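Haemagglutinin I (PDB 3A5P) is a slime-mould lectin that probably binds carbohydrate through a small domain with the legume-lectin fold. Local coordinates at residues A[55-58]-A[63-66]. Sequence-based numbering, arbitrary orientation.
Sequences YITV and DRAF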
ATOM      1  N   TYR A  55       4.424  -6.486 -19.401  1.00 22.13           N
ATOM      2  CA  TYR A  55       4.142  -7.174 -18.153  1.00 21.21           C
ATOM      3  C   TYR A  55       3.773  -6.213 -17.016  1.00 20.57           C
ATOM      4  O   TYR A  55       4.071  -5.011 -17.061  1.00 20.58           O
ATOM      5  CB  TYR A  55       5.320  -8.078 -17.744  1.00 21.46           C
ATOM      6  CG  TYR A  55       6.526  -7.303 -17.254  1.00 22.07           C
ATOM      7  CD1 TYR A  55       6.659  -6.971 -15.904  1.00 23.07           C
ATOM      8  CD2 TYR A  55       7.511  -6.859 -18.152  1.00 24.20           C
ATOM      9  CE1 TYR A  55       7.746  -6.222 -15.445  1.00 24.49           C
ATOM     10  CE2 TYR A  55       8.622  -6.121 -17.699  1.00 24.40           C
ATOM     11  CZ  TYR A  55       8.723  -5.803 -16.350  1.00 25.02           C
ATOM     12  OH  TYR A  55       9.796  -5.084 -15.867  1.00 25.93           O
ATOM     13  N   ILE A  56       3.092  -6.781 -16.023  1.00 19.70           N
ATOM     14  CA  ILE A  56       2.772  -6.116 -14.760  1.00 18.44           C
ATOM     15  C   ILE A  56       3.075  -7.134 -13.655  1.00 18.48           C
ATOM     16  O   ILE A  56       2.515  -8.243 -13.650  1.00 18.66           O
ATOM     17  CB  ILE A  56       1.279  -5.716 -14.668  1.00 18.58           C
ATOM     18  CG1 ILE A  56       0.845  -4.913 -15.903  1.00 17.39           C
ATOM     19  CG2 ILE A  56       1.037  -4.882 -13.351  1.00 18.00           C
ATOM     20  CD1 ILE A  56      -0.712  -4.773 -16.057  1.00 17.54           C
ATOM     21  N   THR A  57       3.957  -6.754 -12.737  1.00 18.22           N
ATOM     22  CA  THR A  57       4.310  -7.586 -11.585  1.00 17.98           C
ATOM     23  C   THR A  57       3.418  -7.242 -10.397  1.00 18.03           C
ATOM     24  O   THR A  57       3.101  -6.077 -10.166  1.00 17.74           O
ATOM     25  CB  THR A  57       5.767  -7.404 -11.216  1.00 18.06           C
ATOM     26  OG1 THR A  57       6.554  -7.821 -12.336  1.00 18.86           O
ATOM     27  CG2 THR A  57       6.119  -8.244  -9.992  1.00 17.53           C
ATOM     28  N   VAL A  58       2.978  -8.275  -9.694  1.00 17.55           N
ATOM     29  CA  VAL A  58       2.058  -8.103  -8.572  1.00 17.43           C
ATOM     30  C   VAL A  58       2.747  -8.547  -7.290  1.00 17.58           C
ATOM     31  O   VAL A  58       3.286  -9.675  -7.213  1.00 17.79           O
ATOM     32  CB  VAL A  58       0.748  -8.883  -8.815  1.00 17.59           C
ATOM     33  CG1 VAL A  58      -0.231  -8.728  -7.625  1.00 16.28           C
ATOM     34  CG2 VAL A  58       0.099  -8.407 -10.102  1.00 17.36           C
ATOM     35  N   ASP A  63       5.496  -9.691  -0.640  1.00 23.84           N
ATOM     36  CA  ASP A  63       5.906 -10.836  -1.454  1.00 24.51           C
ATOM     37  C   ASP A  63       5.444 -10.810  -2.906  1.00 23.41           C
ATOM     38  O   ASP A  63       4.307 -10.455  -3.219  1.00 22.60           O
ATOM     39  CB  ASP A  63       5.458 -12.117  -0.784  1.00 25.89           C
ATOM     40  CG  ASP A  63       5.995 -12.239   0.629  1.00 27.60           C
ATOM     41  OD1 ASP A  63       7.198 -11.923   0.882  1.00 31.50           O
ATOM     42  OD2 ASP A  63       5.198 -12.634   1.485  1.00 31.20           O
ATOM     43  N   ARG A  64       6.345 -11.205  -3.794  1.00 22.73           N
ATOM     44  CA  ARG A  64       5.978 -11.302  -5.189  1.00 22.65           C
ATOM     45  C   ARG A  64       4.954 -12.424  -5.353  1.00 22.69           C
ATOM     46  O   ARG A  64       5.212 -13.583  -4.993  1.00 23.29           O
ATOM     47  CB  ARG A  64       7.197 -11.508  -6.062  1.00 23.00           C
ATOM     48  CG  ARG A  64       6.894 -11.238  -7.508  1.00 25.31           C
ATOM     49  CD  ARG A  64       7.995 -11.735  -8.351  1.00 30.50           C
ATOM     50  NE  ARG A  64       8.995 -10.714  -8.587  1.00 32.14           N
ATOM     51  CZ  ARG A  64       9.328 -10.269  -9.787  1.00 30.10           C
ATOM     52  NH1 ARG A  64       8.730 -10.753 -10.856  1.00 31.63           N
ATOM     53  NH2 ARG A  64      10.269  -9.353  -9.912  1.00 29.23           N
ATOM     54  N   ALA A  65       3.776 -12.056  -5.847  1.00 21.02           N
ATOM     55  CA  ALA A  65       2.672 -12.997  -6.027  1.00 20.18           C
ATOM     56  C   ALA A  65       2.778 -13.701  -7.390  1.00 19.69           C
ATOM     57  O   ALA A  65       2.825 -14.943  -7.459  1.00 19.43           O
ATOM     58  CB  ALA A  65       1.336 -12.272  -5.888  1.00 19.79           C
ATOM     59  N   PHE A  66       2.829 -12.910  -8.460  1.00 19.32           N
ATOM     60  CA  PHE A  66       2.937 -13.413  -9.844  1.00 20.02           C
ATOM     61  C   PHE A  66       3.123 -12.257 -10.799  1.00 20.30           C
ATOM     62  O   PHE A  66       3.055 -11.091 -10.388  1.00 20.49           O
ATOM     63  CB  PHE A  66       1.702 -14.249 -10.274  1.00 19.75           C
ATOM     64  CG  PHE A  66       0.375 -13.716  -9.766  1.00 20.11           C
ATOM     65  CD1 PHE A  66      -0.216 -12.583 -10.344  1.00 20.91           C
ATOM     66  CD2 PHE A  66      -0.281 -14.346  -8.700  1.00 22.48           C
ATOM     67  CE1 PHE A  66      -1.448 -12.085  -9.862  1.00 21.52           C
ATOM     68  CE2 PHE A  66      -1.508 -13.855  -8.211  1.00 21.90           C
ATOM     69  CZ  PHE A  66      -2.090 -12.728  -8.804  1.00 20.50           C
TER
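A classic beta bulge lies in the hairpin of strands 54-60 and 63-70, at one border of a five-stranded antiparallel sheet in this small legume-lectin-like beta sandwich: two residues, Ala65 and Phe66, stand opposite the single Val58. Val58 O accepts Ala65 N at 2.8 Å, the donor approaching from somewhat out of the carbonyl plane, and also a weak bond from Phe66 N at 3.5 Å. The return bond, Val58 N to Phe66 O at 2.9 Å, lies almost straight on the acceptor's carbonyl (C=O...N 174°). Ala65 supplies the extra residue, its backbone turned out of the extended conformation, and the two strand segments diverge from antiparallel, at 132°. Val58 and Phe66 point side by side to the same face of the sheet, where Leu98 of strand 96-99 touches both. The Phe66 ring brings CE1 to 4.0 Å from Val58 CG2, while Ala65 CB lies over one ring face, nearer the ring's border than its centre. On the other face of the sheet the Arg64 chain bends at chi3 (-91°) and swings its guanidinium back over Thr57. Arg64 NH2 hydrogen-bonds Gly46 O and forms a salt bridge with the C-terminal carboxylate (OXT) of Ala104 of the second subunit. Thr57 OG1 bonds to Ile45 O and Gln67 NE2, whereas its methyl CG2 packs on one guanidinium face, 3.7 Å from Arg64 NH1.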